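Local coordinates for ankyrin repeat domain protein (Legionella pneumophila subsp. pneumophila, PDB 6MCA), which is a bacterial effector that interacts with the host LARP7 component of the 7SK snRNP complex and combines ankyrin repeats with a cysteine protease-like region, at residues T57-C62 / K69-L74; D85-T90 / Y117-L122; V194-L199 / A224-A229. All blocks are in the same frame, centred on the assembly; numbering follows the deposited sequence.

In the fold
Contacts 1 and 2 belong to the run of short helices and loops near the N-terminus, whereas contact 3 lies deeper, its centre about 10 Å from the centre of the chain. Contact 1 is buried and apolar, two consecutive antiparallel helices meeting through small and branched side chains. Contact 2 is at the surface and joins loops, with a backbone hydrogen bond, a water and a tartrate doing the work. These two touch, I60 CD1 packing on the backbone of 85-90. Contact 3 is again an antiparallel helix pair and largely buried, but it is built round one aromatic ring with a lysine-threonine hydrogen bond at its margin.

Contact 1 (T57-C62 / K69-L74); sequences TPLIEC and KIAEQL
C62 and L74 both turn their first side-chain bond beside the backbone N, anti to the carbonyl carbon (chi1 -67° and -71°), and this brings the sulfur of one and the branched end of the other into the same seam between helices 58-65 and 68-76. C62 SG settles against the branch methyl of I70, 3.5 Å from I70 CG2, and also lies 3.6 Å from L74 CD1. Its CB meets A71 CB at 3.8 Å; C62 and A71 are the pair where the two backbones come nearest, and both side chains are small. L74 pushes a single methyl into the first turn of the other helix: CD1 is 3.5 Å from the carbonyl carbon P58 C and 3.6 Å from P58 CB, touching backbone as much as side chain. L59 reaches in from the flank, its CB pointing across the interface instead of into it, and CD1 ends 3.9 Å from A71 CB. No hydrogen bond crosses here; close fitting of apolar groups carries the contact, and all the touching residues are buried. The short axes run 9.0 Å apart and nearly antiparallel, at 156°. Just ahead of the first helix, T57 is the N-cap: its OG1 accepts from I60 N in the first turn, the capping bond. I30 of helix 26-31 packs on both P58 and C62, F38 of helix 38-43 on I70 and L74, while P91 of helix 91-97 meets L59 on the next layer. A capped TPL start, followed by two short antiparallel helices and a tight connection, is consistent with the helix-turn-helix unit of the ankyrin fold.

Contact 2 (D85-T90 / Y117-L122); sequences DVTGRT and YTRNGL. With TLA (L(+)-tartaric acid), chain B.
Y117 and G88 face each other across two neighbouring loops, each bent by a type I turn, in the manner of the stacked hairpin loops of ankyrin repeats. One water joins them, donating to Y117 O at 2.7 Å and to G88 O at 2.9 Å. Next comes T118, whose backbone comes up against G88; with no side chain and a positive phi of 93°, G88 lets the two main chains meet closely. The T118 methyl CG2 lies alongside R89 CG, pointing the same way, while its hydroxyl turns to a bound tartrate, OG1 lying 2.9 Å from TLA O11. R119 makes the direct link: its N-H bonds to T87 O at 2.9 Å, nearly straight at 164°, with the donor tilted from the carbonyl plane. R119 runs extended to CD and then bends at chi3 (49°), laying its guanidinium over the 85-88 turn, so that V86 O and T87 CA sit over one face and NH1 is 3.5 Å from V86 O. That turn is itself braced by D85, whose OD1 accepts from T87 N, an Asx turn, and also takes the T87 hydroxyl. N120 adds two bonds to the tartrate, N to TLA O11 at 3.2 Å and ND2 to TLA O3 at 3.3 Å. After the G121 bend, L122 N makes a weak bond back to T118 OG1, and L122 O accepts from H93, a residue also bonded to T90. The tartrate, probably from the crystallisation liquor, thus bridges both loops, as its far carboxylate meets the edge of the R89 guanidinium, near its plane, with R89 NE 2.6 Å from TLA O4.

Contact 3 (V194-L199 / A224-A229); sequences VVKDSL and AFTDAA
F225 is the centre of this interface: V195 sets CG1 over one face of its ring, offset toward the rim, with CG1 3.7 Å from F225 CZ. This is a CH-pi contact, 26° off the ring normal. L199 CD1 comes obliquely to the same ring, a looser touch at 4.4 Å from F225 CE2. Alongside, K196 stretches out fully, its CG anti to the backbone N (chi1 -177°), and carries its ammonium across to T226, where NZ donates to OG1 at 2.7 Å. The T226 hydroxyl is also bonded to M222 O, one turn back in its own helix, which fixes the acceptor for the lysine. Further out, W383 of helix 373-399 packs on V195 and L199, while V352 and V355 reach F225 from helices 348-353 and 355-364. The two helices run antiparallel at 159°, their short axes 10.0 Å apart, and on its sheet side helix 215-233 meets strand 256-263, A224, F225 and A228 all touching I258. Such helices packed beside an antiparallel sheet are consistent with an alpha+beta, cysteine protease-like domain.

Contact 1 (T57-C62 / K69-L74)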
loop_
_atom_site.group_PDB
_atom_site.type_symbol
_atom_site.label_atom_id
_atom_site.label_comp_id
_atom_site.label_asym_id
_atom_site.label_seq_id
_atom_site.Cartn_x
_atom_site.Cartn_y
_atom_site.Cartn_z
ATOM N N THR A 57 -4.662 6.514 22.676
ATOM C CA THR A 57 -5.437 6.340 23.892
ATOM C C THR A 57 -4.873 5.183 24.701
ATOM O O THR A 57 -4.120 4.357 24.178
ATOM C CB THR A 57 -6.909 6.071 23.556
ATOM O OG1 THR A 57 -7.035 4.780 22.948
ATOM C CG2 THR A 57 -7.445 7.129 22.606
ATOM N N PRO A 58 -5.194 5.101 25.997
ATOM C CA PRO A 58 -4.729 3.945 26.785
ATOM C C PRO A 58 -5.122 2.601 26.185
ATOM O O PRO A 58 -4.322 1.658 26.207
ATOM C CB PRO A 58 -5.384 4.177 28.153
ATOM C CG PRO A 58 -5.541 5.652 28.241
ATOM C CD PRO A 58 -5.830 6.127 26.845
ATOM N N LEU A 59 -6.336 2.494 25.637
ATOM C CA LEU A 59 -6.756 1.243 25.014
ATOM C C LEU A 59 -5.938 0.948 23.762
ATOM O O LEU A 59 -5.571 -0.206 23.511
ATOM C CB LEU A 59 -8.247 1.298 24.682
ATOM C CG LEU A 59 -8.883 -0.020 24.238
ATOM C CD1 LEU A 59 -8.715 -1.082 25.313
ATOM C CD2 LEU A 59 -10.351 0.180 23.897
ATOM N N ILE A 60 -5.642 1.977 22.967
ATOM C CA ILE A 60 -4.802 1.776 21.791
ATOM C C ILE A 60 -3.381 1.413 22.204
ATOM O O ILE A 60 -2.719 0.613 21.531
ATOM C CB ILE A 60 -4.844 3.023 20.889
ATOM C CG1 ILE A 60 -6.249 3.209 20.311
ATOM C CG2 ILE A 60 -3.818 2.921 19.772
ATOM C CD1 ILE A 60 -6.365 4.360 19.336
ATOM N N GLU A 61 -2.890 1.973 23.312
ATOM C CA GLU A 61 -1.594 1.551 23.838
ATOM C C GLU A 61 -1.614 0.075 24.217
ATOM O O GLU A 61 -0.669 -0.667 23.918
ATOM C CB GLU A 61 -1.211 2.407 25.046
ATOM C CG GLU A 61 -0.964 3.872 24.729
ATOM C CD GLU A 61 0.388 4.119 24.087
ATOM O OE1 GLU A 61 1.201 3.173 24.021
ATOM O OE2 GLU A 61 0.640 5.263 23.653
ATOM N N CYS A 62 -2.689 -0.367 24.878
ATOM C CA CYS A 62 -2.826 -1.780 25.219
ATOM C C CYS A 62 -2.835 -2.652 23.971
ATOM O O CYS A 62 -2.214 -3.720 23.944
ATOM C CB CYS A 62 -4.105 -2.001 26.026
ATOM S SG CYS A 62 -4.092 -1.249 27.661
ATOM N N LYS A 69 -4.654 -7.732 29.888
ATOM C CA LYS A 69 -5.210 -7.481 31.217
ATOM C C LYS A 69 -5.502 -5.999 31.434
ATOM O O LYS A 69 -6.553 -5.638 31.983
ATOM C CB LYS A 69 -4.258 -8.008 32.291
ATOM C CG LYS A 69 -3.662 -9.372 31.978
ATOM C CD LYS A 69 -3.877 -10.354 33.121
ATOM C CE LYS A 69 -5.203 -11.086 32.982
ATOM N NZ LYS A 69 -5.343 -12.176 33.988
ATOM N N ILE A 70 -4.589 -5.125 31.006
ATOM C CA ILE A 70 -4.829 -3.692 31.130
ATOM C C ILE A 70 -5.995 -3.271 30.243
ATOM O O ILE A 70 -6.783 -2.388 30.605
ATOM C CB ILE A 70 -3.547 -2.907 30.802
ATOM C CG1 ILE A 70 -2.353 -3.517 31.541
ATOM C CG2 ILE A 70 -3.713 -1.441 31.167
ATOM C CD1 ILE A 70 -1.136 -2.621 31.588
ATOM N N ALA A 71 -6.135 -3.907 29.076
ATOM C CA ALA A 71 -7.274 -3.611 28.212
ATOM C C ALA A 71 -8.583 -4.047 28.858
ATOM O O ALA A 71 -9.600 -3.357 28.737
ATOM C CB ALA A 71 -7.090 -4.286 26.852
ATOM N N GLU A 72 -8.577 -5.194 29.544
ATOM C CA GLU A 72 -9.759 -5.623 30.285
ATOM C C GLU A 72 -10.106 -4.624 31.378
ATOM O O GLU A 72 -11.282 -4.296 31.581
ATOM C CB GLU A 72 -9.533 -7.009 30.888
ATOM C CG GLU A 72 -9.467 -8.141 29.880
ATOM C CD GLU A 72 -8.991 -9.439 30.502
ATOM O OE1 GLU A 72 -9.198 -10.506 29.887
ATOM O OE2 GLU A 72 -8.412 -9.391 31.609
ATOM N N GLN A 73 -9.093 -4.139 32.098
ATOM C CA GLN A 73 -9.327 -3.113 33.110
ATOM C C GLN A 73 -9.959 -1.870 32.495
ATOM O O GLN A 73 -10.931 -1.323 33.027
ATOM C CB GLN A 73 -8.017 -2.757 33.813
ATOM C CG GLN A 73 -7.470 -3.858 34.698
ATOM C CD GLN A 73 -8.434 -4.250 35.798
ATOM O OE1 GLN A 73 -8.992 -3.395 36.486
ATOM N NE2 GLN A 73 -8.636 -5.551 35.971
ATOM N N LEU A 74 -9.421 -1.416 31.360
ATOM C CA LEU A 74 -9.943 -0.212 30.716
ATOM C C LEU A 74 -11.374 -0.412 30.233
ATOM O O LEU A 74 -12.209 0.494 30.351
ATOM C CB LEU A 74 -9.038 0.192 29.554
ATOM C CG LEU A 74 -7.676 0.764 29.945
ATOM C CD1 LEU A 74 -6.791 0.899 28.721
ATOM C CD2 LEU A 74 -7.841 2.105 30.640
#

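Contact 2 (D85-T90 / Y117-L122)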
loop_
_atom_site.group_PDB
_atom_site.type_symbol
_atom_site.label_atom_id
_atom_site.label_comp_id
_atom_site.label_asym_id
_atom_site.label_seq_id
_atom_site.Cartn_x
_atom_site.Cartn_y
_atom_site.Cartn_z
ATOM N N ASP A 85 -7.184 7.036 16.793
ATOM C CA ASP A 85 -6.189 8.099 16.786
ATOM C C ASP A 85 -6.493 9.032 15.613
ATOM O O ASP A 85 -7.530 8.915 14.953
ATOM C CB ASP A 85 -4.780 7.511 16.737
ATOM C CG ASP A 85 -4.577 6.571 15.566
ATOM O OD1 ASP A 85 -4.447 7.060 14.426
ATOM O OD2 ASP A 85 -4.540 5.342 15.785
ATOM N N VAL A 86 -5.585 9.970 15.333
ATOM C CA VAL A 86 -5.853 10.982 14.312
ATOM C C VAL A 86 -5.981 10.352 12.929
ATOM O O VAL A 86 -6.680 10.886 12.058
ATOM C CB VAL A 86 -4.760 12.071 14.347
ATOM C CG1 VAL A 86 -3.412 11.497 13.942
ATOM C CG2 VAL A 86 -5.142 13.250 13.460
ATOM N N THR A 87 -5.336 9.206 12.706
ATOM C CA THR A 87 -5.395 8.544 11.408
ATOM C C THR A 87 -6.674 7.743 11.203
ATOM O O THR A 87 -6.918 7.276 10.085
ATOM C CB THR A 87 -4.189 7.618 11.227
ATOM O OG1 THR A 87 -4.386 6.419 11.989
ATOM C CG2 THR A 87 -2.915 8.305 11.695
ATOM N N GLY A 88 -7.491 7.574 12.240
ATOM C CA GLY A 88 -8.699 6.788 12.141
ATOM C C GLY A 88 -8.551 5.333 12.526
ATOM O O GLY A 88 -9.513 4.569 12.375
ATOM N N ARG A 89 -7.383 4.924 13.018
ATOM C CA ARG A 89 -7.159 3.547 13.445
ATOM C C ARG A 89 -7.811 3.333 14.806
ATOM O O ARG A 89 -7.322 3.839 15.822
ATOM C CB ARG A 89 -5.665 3.240 13.507
ATOM C CG ARG A 89 -5.027 2.865 12.182
ATOM C CD ARG A 89 -3.737 2.096 12.422
ATOM N NE ARG A 89 -3.006 1.815 11.190
ATOM C CZ ARG A 89 -1.928 1.038 11.125
ATOM N NH1 ARG A 89 -1.458 0.463 12.223
ATOM N NH2 ARG A 89 -1.323 0.837 9.963
ATOM N N THR A 90 -8.910 2.584 14.829
ATOM C CA THR A 90 -9.551 2.208 16.075
ATOM C C THR A 90 -8.685 1.179 16.798
ATOM O O THR A 90 -7.755 0.620 16.213
ATOM C CB THR A 90 -10.948 1.651 15.801
ATOM O OG1 THR A 90 -10.839 0.358 15.191
ATOM C CG2 THR A 90 -11.722 2.581 14.875
ATOM N N TYR A 117 -13.363 2.022 9.346
ATOM C CA TYR A 117 -12.324 2.322 8.374
ATOM C C TYR A 117 -11.585 3.584 8.793
ATOM O O TYR A 117 -12.113 4.432 9.517
ATOM C CB TYR A 117 -12.891 2.481 6.952
ATOM C CG TYR A 117 -14.106 3.374 6.838
ATOM C CD1 TYR A 117 -15.376 2.902 7.146
ATOM C CD2 TYR A 117 -13.985 4.688 6.402
ATOM C CE1 TYR A 117 -16.488 3.715 7.035
ATOM C CE2 TYR A 117 -15.091 5.508 6.287
ATOM C CZ TYR A 117 -16.340 5.017 6.605
ATOM O OH TYR A 117 -17.444 5.829 6.491
ATOM N N THR A 118 -10.343 3.691 8.328
ATOM C CA THR A 118 -9.472 4.789 8.710
ATOM C C THR A 118 -9.766 6.026 7.864
ATOM O O THR A 118 -10.690 6.054 7.046
ATOM C CB THR A 118 -8.009 4.374 8.578
ATOM O OG1 THR A 118 -7.687 4.195 7.194
ATOM C CG2 THR A 118 -7.755 3.074 9.325
ATOM N N ARG A 119 -8.951 7.065 8.068
ATOM C CA ARG A 119 -9.144 8.332 7.370
ATOM C C ARG A 119 -9.068 8.165 5.857
ATOM O O ARG A 119 -9.747 8.888 5.119
ATOM C CB ARG A 119 -8.103 9.343 7.854
ATOM C CG ARG A 119 -8.177 10.714 7.209
ATOM C CD ARG A 119 -7.119 11.627 7.806
ATOM N NE ARG A 119 -5.809 10.980 7.827
ATOM C CZ ARG A 119 -4.790 11.375 8.583
ATOM N NH1 ARG A 119 -4.925 12.419 9.390
ATOM N NH2 ARG A 119 -3.636 10.724 8.535
ATOM N N ASN A 120 -8.259 7.222 5.378
ATOM C CA ASN A 120 -8.135 6.949 3.953
ATOM C C ASN A 120 -9.182 5.969 3.442
ATOM O O ASN A 120 -9.199 5.674 2.242
ATOM C CB ASN A 120 -6.737 6.409 3.640
ATOM C CG ASN A 120 -5.643 7.412 3.943
ATOM O OD1 ASN A 120 -5.838 8.620 3.811
ATOM N ND2 ASN A 120 -4.483 6.914 4.354
ATOM N N GLY A 121 -10.050 5.462 4.312
ATOM C CA GLY A 121 -11.037 4.479 3.913
ATOM C C GLY A 121 -10.590 3.042 4.037
ATOM O O GLY A 121 -11.208 2.161 3.430
ATOM N N LEU A 122 -9.538 2.773 4.807
ATOM C CA LEU A 122 -8.991 1.430 4.957
ATOM C C LEU A 122 -9.685 0.750 6.132
ATOM O O LEU A 122 -9.516 1.165 7.284
ATOM C CB LEU A 122 -7.480 1.494 5.160
ATOM C CG LEU A 122 -6.675 0.199 5.039
ATOM C CD1 LEU A 122 -5.330 0.477 4.390
ATOM C CD2 LEU A 122 -6.488 -0.450 6.401
HETATM O O1 TLA B . -4.046 7.258 7.842
HETATM O O11 TLA B . -5.640 6.189 6.807
HETATM C C1 TLA B . -4.645 6.181 7.577
HETATM C C2 TLA B . -4.163 4.868 8.190
HETATM O O2 TLA B . -2.838 5.010 8.621
HETATM C C3 TLA B . -4.249 3.758 7.143
HETATM O O3 TLA B . -3.668 4.198 5.947
HETATM C C4 TLA B . -3.515 2.516 7.648
HETATM O O4 TLA B . -3.884 1.957 8.714
HETATM O O41 TLA B . -2.542 2.048 6.999
HETATM O O HOH W 1 -12.363 4.599 12.164
#

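Contact 3 (V194-L199 / A224-A229)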
loop_
_atom_site.group_PDB
_atom_site.type_symbol
_atom_site.label_atom_id
_atom_site.label_comp_id
_atom_site.label_asym_id
_atom_site.label_seq_id
_atom_site.Cartn_x
_atom_site.Cartn_y
_atom_site.Cartn_z
ATOM N N VAL A 194 0.525 -5.072 -0.589
ATOM C CA VAL A 194 -0.095 -5.348 -1.878
ATOM C C VAL A 194 0.948 -5.782 -2.901
ATOM O O VAL A 194 0.653 -6.599 -3.779
ATOM C CB VAL A 194 -0.909 -4.126 -2.352
ATOM C CG1 VAL A 194 -0.042 -3.137 -3.120
ATOM C CG2 VAL A 194 -2.095 -4.573 -3.193
ATOM N N VAL A 195 2.187 -5.296 -2.786
ATOM C CA VAL A 195 3.231 -5.713 -3.718
ATOM C C VAL A 195 3.615 -7.163 -3.461
ATOM O O VAL A 195 3.787 -7.951 -4.402
ATOM C CB VAL A 195 4.448 -4.774 -3.620
ATOM C CG1 VAL A 195 5.679 -5.429 -4.232
ATOM C CG2 VAL A 195 4.149 -3.458 -4.311
ATOM N N LYS A 196 3.743 -7.542 -2.186
ATOM C CA LYS A 196 4.024 -8.941 -1.874
ATOM C C LYS A 196 2.906 -9.848 -2.382
ATOM O O LYS A 196 3.166 -10.898 -2.990
ATOM C CB LYS A 196 4.226 -9.114 -0.369
ATOM C CG LYS A 196 4.591 -10.530 0.033
ATOM C CD LYS A 196 4.585 -10.697 1.540
ATOM C CE LYS A 196 4.650 -12.165 1.921
ATOM N NZ LYS A 196 4.531 -12.363 3.393
ATOM N N ASP A 197 1.650 -9.449 -2.157
ATOM C CA ASP A 197 0.530 -10.270 -2.610
ATOM C C ASP A 197 0.478 -10.355 -4.133
ATOM O O ASP A 197 0.132 -11.404 -4.693
ATOM C CB ASP A 197 -0.783 -9.720 -2.058
ATOM C CG ASP A 197 -1.967 -10.595 -2.406
ATOM O OD1 ASP A 197 -2.116 -11.668 -1.782
ATOM O OD2 ASP A 197 -2.746 -10.214 -3.305
ATOM N N SER A 198 0.826 -9.263 -4.820
ATOM C CA SER A 198 0.833 -9.263 -6.276
ATOM C C SER A 198 1.912 -10.184 -6.819
ATOM O O SER A 198 1.687 -10.897 -7.799
ATOM C CB SER A 198 1.030 -7.840 -6.794
ATOM O OG SER A 198 1.405 -7.837 -8.160
ATOM N N LEU A 199 3.093 -10.187 -6.196
ATOM C CA LEU A 199 4.129 -11.133 -6.603
ATOM C C LEU A 199 3.672 -12.572 -6.386
ATOM O O LEU A 199 3.886 -13.440 -7.246
ATOM C CB LEU A 199 5.423 -10.859 -5.838
ATOM C CG LEU A 199 6.167 -9.575 -6.207
ATOM C CD1 LEU A 199 7.364 -9.377 -5.293
ATOM C CD2 LEU A 199 6.600 -9.605 -7.666
ATOM N N ALA A 224 12.045 -10.734 1.805
ATOM C CA ALA A 224 12.514 -9.420 2.225
ATOM C C ALA A 224 11.339 -8.486 2.476
ATOM O O ALA A 224 11.267 -7.829 3.524
ATOM C CB ALA A 224 13.460 -8.843 1.173
ATOM N N PHE A 225 10.376 -8.462 1.548
ATOM C CA PHE A 225 9.211 -7.605 1.732
ATOM C C PHE A 225 8.518 -7.917 3.048
ATOM O O PHE A 225 8.175 -7.002 3.810
ATOM C CB PHE A 225 8.248 -7.759 0.556
ATOM C CG PHE A 225 8.476 -6.764 -0.545
ATOM C CD1 PHE A 225 8.143 -5.429 -0.372
ATOM C CD2 PHE A 225 9.026 -7.160 -1.753
ATOM C CE1 PHE A 225 8.352 -4.510 -1.384
ATOM C CE2 PHE A 225 9.238 -6.245 -2.767
ATOM C CZ PHE A 225 8.899 -4.918 -2.582
ATOM N N THR A 226 8.353 -9.208 3.354
ATOM C CA THR A 226 7.791 -9.611 4.637
ATOM C C THR A 226 8.517 -8.913 5.776
ATOM O O THR A 226 7.907 -8.189 6.574
ATOM C CB THR A 226 7.879 -11.130 4.799
ATOM O OG1 THR A 226 7.132 -11.767 3.758
ATOM C CG2 THR A 226 7.324 -11.556 6.150
ATOM N N ASP A 227 9.842 -9.080 5.826
ATOM C CA ASP A 227 10.619 -8.449 6.885
ATOM C C ASP A 227 10.397 -6.944 6.890
ATOM O O ASP A 227 10.187 -6.344 7.952
ATOM C CB ASP A 227 12.100 -8.785 6.720
ATOM C CG ASP A 227 12.385 -10.263 6.915
ATOM O OD1 ASP A 227 11.571 -10.944 7.574
ATOM O OD2 ASP A 227 13.421 -10.744 6.408
ATOM N N ALA A 228 10.379 -6.330 5.702
ATOM C CA ALA A 228 10.142 -4.894 5.618
ATOM C C ALA A 228 8.861 -4.524 6.347
ATOM O O ALA A 228 8.853 -3.621 7.196
ATOM C CB ALA A 228 10.084 -4.455 4.153
ATOM N N ALA A 229 7.779 -5.261 6.072
ATOM C CA ALA A 229 6.510 -5.003 6.742
ATOM C C ALA A 229 6.696 -4.974 8.250
ATOM O O ALA A 229 6.305 -4.008 8.919
ATOM C CB ALA A 229 5.479 -6.059 6.340
#